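PDB 6CTH: concanavalin A-like lectin protein kinase family protein from Theobroma cacao, which probably transfers phosphate from ATP to serine or threonine side chains of target proteins, as a plant receptor-like kinase whose kinase domain carries a bound inhibitor here. Local coordinates for residues C269-H274 with N295-M300; M184-L189 with N275-I280; G106-T111 with S151-K156; E209-R214 with K257-L262. All coordinates share one frame; numbering follows the deposited sequence.

Interaction 1 (C269-H274 with N295-M300); sequences CAHPSH and NLPGSM. With ACT (acetate ion), chain D.
The imidazole of His271 meets the methyl CD2 of Leu296 and the ring of Pro297 on one flank of this contact, while Pro272 meets Met300 on the other. His271 CD2 lies 4.2 Å from Leu296 CD2, and His271 NE2 comes to 4.3 Å from Pro297 CD. Both neighbours approach the imidazole at a slant. The second pair is purely aliphatic: Pro272 CG and Met300 CG are 4.0 Å apart, and the two side chains meet at an angle. In Met300 chi1 (-176°, CG anti to the backbone N) alone carries CG to Pro272; beyond it the chain runs on extended and bends at the thioether.

Trp234 of helix 229-238 links the two flanks. Its ring packs edge-to-face with His271, touches Pro272 and Met300, and donates its indole N-H to Pro297 O. At the other end of 295-300, Asn295 N donates to an acetate ion, 2.9 Å from its OXT at an N-H...O angle of 158°; this ion probably came from the crystallisation liquor. Segment 269-274 leaves helix 256-269 at Ala270 and leads toward helix 280-287, whereas 295-300 belongs to the tail after helix 280-287. The contact thus lays the C-terminal tail of the kinase fold against the loop between these two helices, at the surface of the C-lobe. Between the two segments, which bury 158 Å² in all, the contact is van der Waals only; a polar hold on the tail comes from helix 229-238, through the Trp234 N-H to Pro297 O.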
loop_
_atom_site.group_PDB
_atom_site.type_symbol
_atom_site.label_atom_id
_atom_site.label_comp_id
_atom_site.label_asym_id
_atom_site.label_seq_id
_atom_site.Cartn_x
_atom_site.Cartn_y
_atom_site.Cartn_z
ATOM N N CYS A 269 -7.080 -0.534 13.938
ATOM C CA CYS A 269 -6.926 -1.343 12.737
ATOM C C CYS A 269 -5.874 -2.404 12.973
ATOM O O CYS A 269 -6.041 -3.527 12.556
ATOM C CB CYS A 269 -6.551 -0.472 11.533
ATOM S SG CYS A 269 -7.962 0.502 10.950
ATOM N N ALA A 270 -4.825 -2.045 13.719
ATOM C CA ALA A 270 -3.745 -2.966 14.004
ATOM C C ALA A 270 -3.937 -3.789 15.263
ATOM O O ALA A 270 -2.961 -4.348 15.807
ATOM C CB ALA A 270 -2.417 -2.211 14.022
ATOM N N HIS A 271 -5.170 -3.943 15.717
ATOM C CA HIS A 271 -5.417 -4.719 16.920
ATOM C C HIS A 271 -4.971 -6.162 16.733
ATOM O O HIS A 271 -5.296 -6.769 15.723
ATOM C CB HIS A 271 -6.920 -4.725 17.194
ATOM C CG HIS A 271 -7.280 -4.446 18.617
ATOM N ND1 HIS A 271 -6.958 -5.300 19.647
ATOM C CD2 HIS A 271 -7.942 -3.409 19.178
ATOM C CE1 HIS A 271 -7.401 -4.798 20.784
ATOM N NE2 HIS A 271 -8.001 -3.651 20.527
ATOM N N PRO A 272 -4.249 -6.729 17.705
ATOM C CA PRO A 272 -3.858 -8.124 17.569
ATOM C C PRO A 272 -5.016 -9.085 17.358
ATOM O O PRO A 272 -4.883 -10.040 16.587
ATOM C CB PRO A 272 -3.117 -8.428 18.903
ATOM C CG PRO A 272 -2.594 -7.092 19.292
ATOM C CD PRO A 272 -3.649 -6.105 18.904
ATOM N N SER A 273 -6.161 -8.793 17.954
ATOM C CA SER A 273 -7.348 -9.653 17.842
ATOM C C SER A 273 -8.187 -9.205 16.656
ATOM O O SER A 273 -8.691 -8.085 16.641
ATOM C CB SER A 273 -8.227 -9.587 19.071
ATOM O OG SER A 273 -7.397 -9.750 20.139
ATOM N N HIS A 274 -8.278 -10.052 15.646
ATOM C CA HIS A 274 -8.984 -9.662 14.435
ATOM C C HIS A 274 -10.438 -9.269 14.672
ATOM O O HIS A 274 -10.946 -8.412 13.989
ATOM C CB HIS A 274 -8.889 -10.740 13.349
ATOM C CG HIS A 274 -9.602 -11.999 13.690
ATOM N ND1 HIS A 274 -10.933 -12.195 13.387
ATOM C CD2 HIS A 274 -9.175 -13.126 14.304
ATOM C CE1 HIS A 274 -11.321 -13.361 13.881
ATOM N NE2 HIS A 274 -10.266 -13.958 14.416
ATOM N N ASN A 295 -12.579 3.210 21.588
ATOM C CA ASN A 295 -12.102 2.974 22.961
ATOM C C ASN A 295 -11.027 1.880 22.909
ATOM O O ASN A 295 -11.317 0.707 22.682
ATOM C CB ASN A 295 -13.235 2.570 23.908
ATOM C CG ASN A 295 -14.070 3.765 24.355
ATOM O OD1 ASN A 295 -13.939 4.869 23.804
ATOM N ND2 ASN A 295 -14.953 3.550 25.343
ATOM N N LEU A 296 -9.797 2.294 23.086
ATOM C CA LEU A 296 -8.658 1.371 23.029
ATOM C C LEU A 296 -8.109 1.180 24.426
ATOM O O LEU A 296 -8.084 2.132 25.162
ATOM C CB LEU A 296 -7.597 1.968 22.151
ATOM C CG LEU A 296 -8.027 2.066 20.690
ATOM C CD1 LEU A 296 -6.904 2.716 19.929
ATOM C CD2 LEU A 296 -8.324 0.688 20.093
ATOM N N PRO A 297 -7.681 -0.044 24.782
ATOM C CA PRO A 297 -6.894 -0.175 25.998
ATOM C C PRO A 297 -5.551 0.544 25.863
ATOM O O PRO A 297 -5.001 0.661 24.757
ATOM C CB PRO A 297 -6.706 -1.692 26.107
ATOM C CG PRO A 297 -6.679 -2.125 24.674
ATOM C CD PRO A 297 -7.869 -1.361 24.158
ATOM N N GLY A 298 -5.015 1.004 26.995
ATOM C CA GLY A 298 -3.724 1.676 27.009
ATOM C C GLY A 298 -2.552 0.754 26.746
ATOM O O GLY A 298 -1.535 1.194 26.246
ATOM N N SER A 299 -2.687 -0.532 27.048
ATOM C CA SER A 299 -1.650 -1.511 26.693
ATOM C C SER A 299 -2.065 -2.374 25.513
ATOM O O SER A 299 -3.217 -2.833 25.465
ATOM C CB SER A 299 -1.345 -2.431 27.871
ATOM O OG SER A 299 -0.758 -1.675 28.893
ATOM N N MET A 300 -1.098 -2.691 24.651
ATOM C CA MET A 300 -1.355 -3.581 23.530
ATOM C C MET A 300 -1.608 -4.997 24.040
ATOM O O MET A 300 -0.768 -5.536 24.781
ATOM C CB MET A 300 -0.147 -3.619 22.590
ATOM C CG MET A 300 -0.396 -4.466 21.352
ATOM S SD MET A 300 0.891 -4.301 20.083
ATOM C CE MET A 300 1.831 -5.796 20.381
HETATM C C ACT D . -15.090 1.084 20.077
HETATM O O ACT D . -14.362 0.335 20.738
HETATM O OXT ACT D . -14.974 2.313 20.151
HETATM C CH3 ACT D . -16.000 0.479 19.058
#

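Interaction 2 (M184-L189 with N275-I280); sequences MAPECL and NLRPSI
Glu187 and Arg277 form a bidentate salt bridge, the guanidinium meeting the carboxylate end-on. Arg277 NH1 donates to Glu187 OE2 at 2.8 Å. Arg277 NH2 donates to Glu187 OE1 at 2.9 Å, and both bonds are nearly straight. Each oxygen uses its syn lone pair and lies close to the guanidinium plane; the carboxylate and guanidinium planes are 23° apart, nearly coplanar. Glu187 presents its carboxylate by folding: CG sits between backbone N and carbonyl carbon (chi1 76°) and the chain bends again at chi2, while Arg277 stretches out from CG to NE to meet it.

The packing contacts, carbon against guanidinium nitrogen, come from the two residues before the glutamate. Ala185 CB lies 3.6 Å from Arg277 NH1, and Pro186 CD is 3.8 Å from Arg277 NH2, both slanting onto the guanidinium. Tyr201 of helix 196-212 touches the side chains of Arg277, Ala185 and Pro186.

Among the remaining polar bonds, Arg277 NE donates to His271 O, and NH1 has a further, weak bond to Glu197 O. Ala185, Pro186 and Glu187 spell the Ala-Pro-Glu motif that ends the kinase activation segment, and this ion pair with the arginine before helix 280-287 is a hallmark of the protein kinase fold. Gripped by two oxygens at one edge and a carbonyl at NE, the guanidinium is fixed in rotation, and the close anion probably stabilises its charge in this largely buried setting.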
loop_
_atom_site.group_PDB
_atom_site.type_symbol
_atom_site.label_atom_id
_atom_site.label_comp_id
_atom_site.label_asym_id
_atom_site.label_seq_id
_atom_site.Cartn_x
_atom_site.Cartn_y
_atom_site.Cartn_z
ATOM N N MET A 184 1.652 -8.077 8.177
ATOM C CA MET A 184 0.807 -9.242 8.246
ATOM C C MET A 184 0.214 -9.422 9.619
ATOM O O MET A 184 0.943 -9.430 10.644
ATOM C CB MET A 184 1.574 -10.474 7.801
ATOM C CG MET A 184 1.861 -10.520 6.310
ATOM S SD MET A 184 3.015 -11.842 5.878
ATOM C CE MET A 184 1.970 -13.274 5.847
ATOM N N ALA A 185 -1.115 -9.520 9.681
ATOM C CA ALA A 185 -1.809 -9.732 10.938
ATOM C C ALA A 185 -1.401 -11.040 11.607
ATOM O O ALA A 185 -1.086 -12.013 10.916
ATOM C CB ALA A 185 -3.338 -9.745 10.697
ATOM N N PRO A 186 -1.433 -11.086 12.952
ATOM C CA PRO A 186 -0.950 -12.324 13.593
ATOM C C PRO A 186 -1.657 -13.620 13.209
ATOM O O PRO A 186 -0.969 -14.655 13.072
ATOM C CB PRO A 186 -1.080 -12.049 15.115
ATOM C CG PRO A 186 -1.891 -10.848 15.224
ATOM C CD PRO A 186 -1.827 -10.067 13.931
ATOM N N GLU A 187 -2.982 -13.555 13.027
ATOM C CA GLU A 187 -3.742 -14.701 12.596
ATOM C C GLU A 187 -3.326 -15.221 11.193
ATOM O O GLU A 187 -3.559 -16.380 10.903
ATOM C CB GLU A 187 -5.264 -14.481 12.717
ATOM C CG GLU A 187 -5.874 -13.584 11.635
ATOM C CD GLU A 187 -5.753 -12.098 11.896
ATOM O OE1 GLU A 187 -5.149 -11.675 12.956
ATOM O OE2 GLU A 187 -6.295 -11.335 11.028
ATOM N N CYS A 188 -2.705 -14.391 10.347
ATOM C CA CYS A 188 -2.131 -14.902 9.083
ATOM C C CYS A 188 -1.157 -15.998 9.363
ATOM O O CYS A 188 -1.186 -17.032 8.684
ATOM C CB CYS A 188 -1.342 -13.850 8.303
ATOM S SG CYS A 188 -2.362 -12.529 7.615
ATOM N N LEU A 189 -0.257 -15.773 10.318
ATOM C CA LEU A 189 0.764 -16.778 10.563
ATOM C C LEU A 189 0.255 -17.964 11.351
ATOM O O LEU A 189 0.802 -19.070 11.210
ATOM C CB LEU A 189 1.952 -16.208 11.332
ATOM C CG LEU A 189 2.792 -15.118 10.700
ATOM C CD1 LEU A 189 4.088 -15.023 11.508
ATOM C CD2 LEU A 189 3.064 -15.347 9.204
ATOM N N ASN A 275 -11.088 -9.872 15.663
ATOM C CA ASN A 275 -12.506 -9.537 15.910
ATOM C C ASN A 275 -12.736 -8.127 16.477
ATOM O O ASN A 275 -13.867 -7.657 16.486
ATOM C CB ASN A 275 -13.171 -10.606 16.794
ATOM C CG ASN A 275 -12.741 -10.529 18.229
ATOM O OD1 ASN A 275 -11.571 -10.515 18.519
ATOM N ND2 ASN A 275 -13.700 -10.473 19.137
ATOM N N LEU A 276 -11.688 -7.436 16.911
ATOM C CA LEU A 276 -11.827 -6.086 17.438
ATOM C C LEU A 276 -11.478 -5.016 16.447
ATOM O O LEU A 276 -11.526 -3.824 16.781
ATOM C CB LEU A 276 -10.918 -5.946 18.677
ATOM C CG LEU A 276 -11.160 -6.929 19.838
ATOM C CD1 LEU A 276 -10.316 -6.529 21.068
ATOM C CD2 LEU A 276 -12.625 -6.965 20.247
ATOM N N ARG A 277 -11.077 -5.401 15.219
ATOM C CA ARG A 277 -10.757 -4.423 14.209
ATOM C C ARG A 277 -12.025 -3.909 13.552
ATOM O O ARG A 277 -13.009 -4.657 13.420
ATOM C CB ARG A 277 -9.834 -5.027 13.129
ATOM C CG ARG A 277 -8.475 -5.487 13.682
ATOM C CD ARG A 277 -7.599 -6.143 12.644
ATOM N NE ARG A 277 -6.587 -6.962 13.307
ATOM C CZ ARG A 277 -6.203 -8.156 12.902
ATOM N NH1 ARG A 277 -6.606 -8.653 11.745
ATOM N NH2 ARG A 277 -5.394 -8.846 13.656
ATOM N N PRO A 278 -12.014 -2.634 13.133
ATOM C CA PRO A 278 -13.154 -2.048 12.458
ATOM C C PRO A 278 -13.290 -2.512 11.021
ATOM O O PRO A 278 -12.329 -3.016 10.448
ATOM C CB PRO A 278 -12.814 -0.565 12.446
ATOM C CG PRO A 278 -11.301 -0.536 12.367
ATOM C CD PRO A 278 -10.888 -1.693 13.210
ATOM N N SER A 279 -14.467 -2.279 10.442
ATOM C CA SER A 279 -14.610 -2.287 9.017
ATOM C C SER A 279 -13.989 -1.026 8.434
ATOM O O SER A 279 -13.876 0.013 9.091
ATOM C CB SER A 279 -16.069 -2.358 8.582
ATOM O OG SER A 279 -16.773 -1.170 8.914
ATOM N N ILE A 280 -13.623 -1.075 7.145
ATOM C CA ILE A 280 -13.021 0.106 6.556
ATOM C C ILE A 280 -14.065 1.260 6.479
ATOM O O ILE A 280 -13.698 2.419 6.554
ATOM C CB ILE A 280 -12.346 -0.185 5.197
ATOM C CG1 ILE A 280 -11.455 0.981 4.770
ATOM C CG2 ILE A 280 -13.364 -0.559 4.143
ATOM C CD1 ILE A 280 -10.234 1.154 5.615
#

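Interaction 3 (G106-T111 with S151-K156); sequences GKSLLT and SSFNAK
In both Leu110 and Phe153 CG lies opposite the carbonyl carbon (chi1 -69° and -67°), which turns the leucine branch and the phenyl ring against each other. The methyl CD2 of Leu110 then rests equally against two ring carbons, 3.7 Å from Phe153 CD1 and 3.7 Å from Phe153 CE1, and it comes in at a slant to the ring. Ser108 adds a looser touch near the ring's outer end, its OG 4.2 Å from Phe153 CE1. That hydroxyl is occupied elsewhere, in a hydrogen bond with His102 ND1 of helix 99-103.

Phe153 has a positive phi of 59° in the turn of a beta hairpin, between the antiparallel strands 147-149 and 155-157, and its CB points toward 106-111. In the kinase C-lobe this hairpin follows the catalytic loop and leads to the magnesium ligand Asp159; segment 106-111 joins helix 99-103 to helix 112-132. The contact therefore ties the hairpin turn to the start of the long helix, where Thr111 is the N-cap.

Thr111 OG1 bonds the backbone N of Val114, whose own side chain touches the phenyl group from helix 112-132. Asp121 accepts from Ala155 N through OD2, a polar tie between the same helix and the hairpin.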
loop_
_atom_site.group_PDB
_atom_site.type_symbol
_atom_site.label_atom_id
_atom_site.label_comp_id
_atom_site.label_asym_id
_atom_site.label_seq_id
_atom_site.Cartn_x
_atom_site.Cartn_y
_atom_site.Cartn_z
ATOM N N GLY A 106 12.910 10.351 2.015
ATOM C CA GLY A 106 13.067 11.786 1.786
ATOM C C GLY A 106 13.124 12.298 0.364
ATOM O O GLY A 106 13.749 13.315 0.119
ATOM N N LYS A 107 12.442 11.652 -0.590
ATOM C CA LYS A 107 12.270 12.237 -1.927
ATOM C C LYS A 107 11.604 13.627 -1.849
ATOM O O LYS A 107 11.943 14.517 -2.619
ATOM C CB LYS A 107 11.460 11.312 -2.862
ATOM N N SER A 108 10.615 13.785 -0.959
ATOM C CA SER A 108 10.088 15.102 -0.566
ATOM C C SER A 108 9.553 14.998 0.856
ATOM O O SER A 108 9.425 13.903 1.383
ATOM C CB SER A 108 8.985 15.593 -1.499
ATOM O OG SER A 108 7.737 14.922 -1.267
ATOM N N LEU A 109 9.239 16.134 1.463
ATOM C CA LEU A 109 8.596 16.169 2.763
ATOM C C LEU A 109 7.127 16.288 2.472
ATOM O O LEU A 109 6.695 17.294 1.906
ATOM C CB LEU A 109 9.032 17.379 3.601
ATOM C CG LEU A 109 8.335 17.554 4.960
ATOM C CD1 LEU A 109 8.485 16.297 5.817
ATOM C CD2 LEU A 109 8.844 18.772 5.715
ATOM N N LEU A 110 6.368 15.269 2.852
ATOM C CA LEU A 110 4.918 15.309 2.703
ATOM C C LEU A 110 4.320 16.109 3.841
ATOM O O LEU A 110 4.537 15.773 4.998
ATOM C CB LEU A 110 4.328 13.887 2.648
ATOM C CG LEU A 110 4.682 13.097 1.359
ATOM C CD1 LEU A 110 3.963 11.767 1.318
ATOM C CD2 LEU A 110 4.370 13.833 0.076
ATOM N N THR A 111 3.562 17.156 3.521
ATOM C CA THR A 111 2.866 17.955 4.541
ATOM C C THR A 111 1.840 17.092 5.282
ATOM O O THR A 111 1.406 16.029 4.778
ATOM C CB THR A 111 2.083 19.155 3.968
ATOM O OG1 THR A 111 1.002 18.688 3.139
ATOM C CG2 THR A 111 2.983 20.114 3.139
ATOM N N SER A 151 0.545 13.511 -9.721
ATOM C CA SER A 151 1.137 14.846 -9.733
ATOM C C SER A 151 0.664 15.702 -8.578
ATOM O O SER A 151 1.398 16.542 -8.092
ATOM C CB SER A 151 0.912 15.547 -11.077
ATOM O OG SER A 151 -0.458 15.782 -11.330
ATOM N N SER A 152 -0.590 15.533 -8.195
ATOM C CA SER A 152 -1.169 16.257 -7.043
ATOM C C SER A 152 -1.026 15.523 -5.706
ATOM O O SER A 152 -1.700 15.886 -4.707
ATOM C CB SER A 152 -2.660 16.532 -7.283
ATOM O OG SER A 152 -2.901 17.061 -8.561
ATOM N N PHE A 153 -0.177 14.492 -5.668
ATOM C CA PHE A 153 -0.052 13.652 -4.513
ATOM C C PHE A 153 -1.353 12.938 -4.085
ATOM O O PHE A 153 -1.506 12.586 -2.917
ATOM C CB PHE A 153 0.568 14.445 -3.365
ATOM C CG PHE A 153 1.990 14.838 -3.622
ATOM C CD1 PHE A 153 3.020 13.935 -3.390
ATOM C CD2 PHE A 153 2.304 16.097 -4.117
ATOM C CE1 PHE A 153 4.345 14.275 -3.634
ATOM C CE2 PHE A 153 3.638 16.458 -4.338
ATOM C CZ PHE A 153 4.648 15.538 -4.114
ATOM N N ASN A 154 -2.260 12.685 -5.030
ATOM C CA ASN A 154 -3.367 11.768 -4.773
ATOM C C ASN A 154 -2.796 10.347 -4.830
ATOM O O ASN A 154 -1.891 10.071 -5.640
ATOM C CB ASN A 154 -4.498 11.919 -5.786
ATOM C CG ASN A 154 -5.149 13.330 -5.768
ATOM O OD1 ASN A 154 -5.592 13.810 -4.739
ATOM N ND2 ASN A 154 -5.165 13.988 -6.929
ATOM N N ALA A 155 -3.300 9.471 -3.970
ATOM C CA ALA A 155 -2.763 8.102 -3.825
ATOM C C ALA A 155 -3.540 7.053 -4.605
ATOM O O ALA A 155 -4.791 7.143 -4.679
ATOM C CB ALA A 155 -2.722 7.737 -2.377
ATOM N N LYS A 156 -2.840 6.108 -5.238
ATOM C CA LYS A 156 -3.430 4.967 -5.919
ATOM C C LYS A 156 -2.790 3.682 -5.439
ATOM O O LYS A 156 -1.581 3.532 -5.542
ATOM C CB LYS A 156 -3.279 5.078 -7.436
ATOM C CG LYS A 156 -4.190 6.121 -8.085
ATOM C CD LYS A 156 -4.003 6.258 -9.597
ATOM C CE LYS A 156 -5.099 7.110 -10.227
ATOM N NZ LYS A 156 -6.268 6.278 -10.668
#

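Interaction 4 (E209-R214 with K257-L262); sequences EIASGR and KQLECL
No flat group takes part in the touch between Ala211 and the leucines Leu259 and Leu262: there are no ring faces or edges here, just methyls. Flat groups border it from outside: Trp112 of helix 112-132 touches Leu262 and Phe254 touches Leu259. Ala211 CB points at the partner helix and sits 3.9 Å from Leu262 CD2, with Leu259 CD1 a little farther from Ala211 CB at 4.2 Å. Leu262 also leans over the backbone, its CD2 4.2 Å from Ala211 CA. In both leucines CG stands anti to the backbone N (chi1 172° in Leu259, -175° in Leu262), and with chi2 near 60° in both, Leu259 CD1 and Leu262 CD2 are the methyls that meet the alanine.

Residues 209-212 are the last turn of helix 196-212, the central buried helix of the kinase C-lobe, and 257-262 lie early in helix 256-269. The small alanine lets them come close: the CA atoms of Ala211 and Leu259 are 7.1 Å apart.

Just beyond the alanine, helix 196-212 ends. Gly213 takes a positive phi, and Ser212 OG accepts from Arg214 N at 3.2 Å in an ST turn. The Arg214 guanidinium then makes a cation-pi contact with Trp232.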
loop_
_atom_site.group_PDB
_atom_site.type_symbol
_atom_site.label_atom_id
_atom_site.label_comp_id
_atom_site.label_asym_id
_atom_site.label_seq_id
_atom_site.Cartn_x
_atom_site.Cartn_y
_atom_site.Cartn_z
ATOM N N GLU A 209 2.769 4.344 9.872
ATOM C CA GLU A 209 3.983 4.702 9.126
ATOM C C GLU A 209 3.858 6.104 8.581
ATOM O O GLU A 209 4.808 6.864 8.582
ATOM C CB GLU A 209 4.284 3.744 7.973
ATOM C CG GLU A 209 4.602 2.330 8.407
ATOM C CD GLU A 209 4.875 1.370 7.307
ATOM O OE1 GLU A 209 4.145 1.454 6.266
ATOM O OE2 GLU A 209 5.825 0.521 7.439
ATOM N N ILE A 210 2.678 6.440 8.019
ATOM C CA ILE A 210 2.467 7.761 7.469
ATOM C C ILE A 210 2.506 8.887 8.548
ATOM O O ILE A 210 3.121 9.937 8.352
ATOM C CB ILE A 210 1.142 7.754 6.675
ATOM C CG1 ILE A 210 1.286 6.907 5.426
ATOM C CG2 ILE A 210 0.669 9.143 6.293
ATOM C CD1 ILE A 210 -0.031 6.686 4.677
ATOM N N ALA A 211 1.873 8.657 9.680
ATOM C CA ALA A 211 1.904 9.596 10.815
ATOM C C ALA A 211 3.338 9.847 11.328
ATOM O O ALA A 211 3.693 10.981 11.667
ATOM C CB ALA A 211 1.071 9.043 11.953
ATOM N N SER A 212 4.115 8.781 11.369
ATOM C CA SER A 212 5.391 8.767 12.118
ATOM C C SER A 212 6.629 8.938 11.236
ATOM O O SER A 212 7.732 9.271 11.738
ATOM C CB SER A 212 5.470 7.459 12.925
ATOM O OG SER A 212 5.750 6.335 12.081
ATOM N N GLY A 213 6.493 8.689 9.933
ATOM C CA GLY A 213 7.626 8.611 9.036
ATOM C C GLY A 213 8.601 7.499 9.346
ATOM O O GLY A 213 9.772 7.604 8.988
ATOM N N ARG A 214 8.144 6.438 10.013
ATOM C CA ARG A 214 8.980 5.322 10.443
ATOM C C ARG A 214 8.438 4.041 9.839
ATOM O O ARG A 214 7.210 3.826 9.858
ATOM C CB ARG A 214 8.943 5.165 11.956
ATOM C CG ARG A 214 9.612 6.323 12.676
ATOM C CD ARG A 214 9.448 6.203 14.176
ATOM N NE ARG A 214 9.891 7.410 14.885
ATOM C CZ ARG A 214 11.157 7.709 15.206
ATOM N NH1 ARG A 214 12.167 6.910 14.865
ATOM N NH2 ARG A 214 11.408 8.851 15.870
ATOM N N LYS A 257 -5.601 17.288 16.370
ATOM C CA LYS A 257 -6.854 16.557 16.382
ATOM C C LYS A 257 -6.842 15.418 15.312
ATOM O O LYS A 257 -7.287 14.303 15.574
ATOM C CB LYS A 257 -7.951 17.557 16.090
ATOM C CG LYS A 257 -9.353 17.037 16.175
ATOM C CD LYS A 257 -10.327 18.091 15.627
ATOM C CE LYS A 257 -11.706 17.501 15.404
ATOM N NZ LYS A 257 -12.213 16.877 16.668
ATOM N N GLN A 258 -6.324 15.732 14.129
ATOM C CA GLN A 258 -6.203 14.756 13.026
ATOM C C GLN A 258 -5.107 13.767 13.332
ATOM O O GLN A 258 -5.223 12.596 13.010
ATOM C CB GLN A 258 -5.950 15.450 11.678
ATOM C CG GLN A 258 -7.157 16.197 11.121
ATOM C CD GLN A 258 -6.892 16.905 9.804
ATOM O OE1 GLN A 258 -5.762 17.040 9.350
ATOM N NE2 GLN A 258 -7.952 17.370 9.185
ATOM N N LEU A 259 -4.043 14.202 14.010
ATOM C CA LEU A 259 -2.972 13.279 14.356
ATOM C C LEU A 259 -3.469 12.255 15.343
ATOM O O LEU A 259 -3.191 11.076 15.198
ATOM C CB LEU A 259 -1.744 13.994 14.952
ATOM C CG LEU A 259 -0.664 13.076 15.520
ATOM C CD1 LEU A 259 -0.043 12.139 14.486
ATOM C CD2 LEU A 259 0.408 13.950 16.155
ATOM N N GLU A 260 -4.189 12.716 16.371
ATOM C CA GLU A 260 -4.763 11.824 17.336
ATOM C C GLU A 260 -5.659 10.815 16.658
ATOM O O GLU A 260 -5.637 9.625 16.972
ATOM C CB GLU A 260 -5.608 12.618 18.367
ATOM C CG GLU A 260 -6.234 11.764 19.446
ATOM C CD GLU A 260 -6.957 12.616 20.492
ATOM O OE1 GLU A 260 -7.882 13.351 20.108
ATOM O OE2 GLU A 260 -6.528 12.567 21.649
ATOM N N CYS A 261 -6.473 11.320 15.749
ATOM C CA CYS A 261 -7.448 10.485 15.082
ATOM C C CYS A 261 -6.750 9.424 14.255
ATOM O O CYS A 261 -7.126 8.261 14.310
ATOM C CB CYS A 261 -8.329 11.334 14.207
ATOM S SG CYS A 261 -9.692 10.375 13.529
ATOM N N LEU A 262 -5.737 9.843 13.516
ATOM C CA LEU A 262 -4.940 8.925 12.688
ATOM C C LEU A 262 -4.279 7.863 13.519
ATOM O O LEU A 262 -4.330 6.697 13.168
ATOM C CB LEU A 262 -3.918 9.675 11.830
ATOM C CG LEU A 262 -3.110 8.825 10.831
ATOM C CD1 LEU A 262 -4.009 8.042 9.895
ATOM C CD2 LEU A 262 -2.187 9.694 9.994
#

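All four contacts lie in the helical C-lobe of the kinase domain. Interactions 1 and 2 are neighbours, with centres 10 Å apart and segments that alternate along the chain; they touch because the loop between helices 256-269 and 280-287 supplies one side of each. Interaction 4, its centre about 20 Å from that of interaction 2, is nested within the loop closed by interaction 2; it joins helix 196-212, which follows helix 186-191, to helix 256-269. Interaction 3 comes first in sequence, with Phe153 about 11 Å from the inhibitor; its centre is about 15 Å from that of interaction 4. Together they join the hairpin after the catalytic loop, the activation segment's end and the C-terminal tail to the helical core.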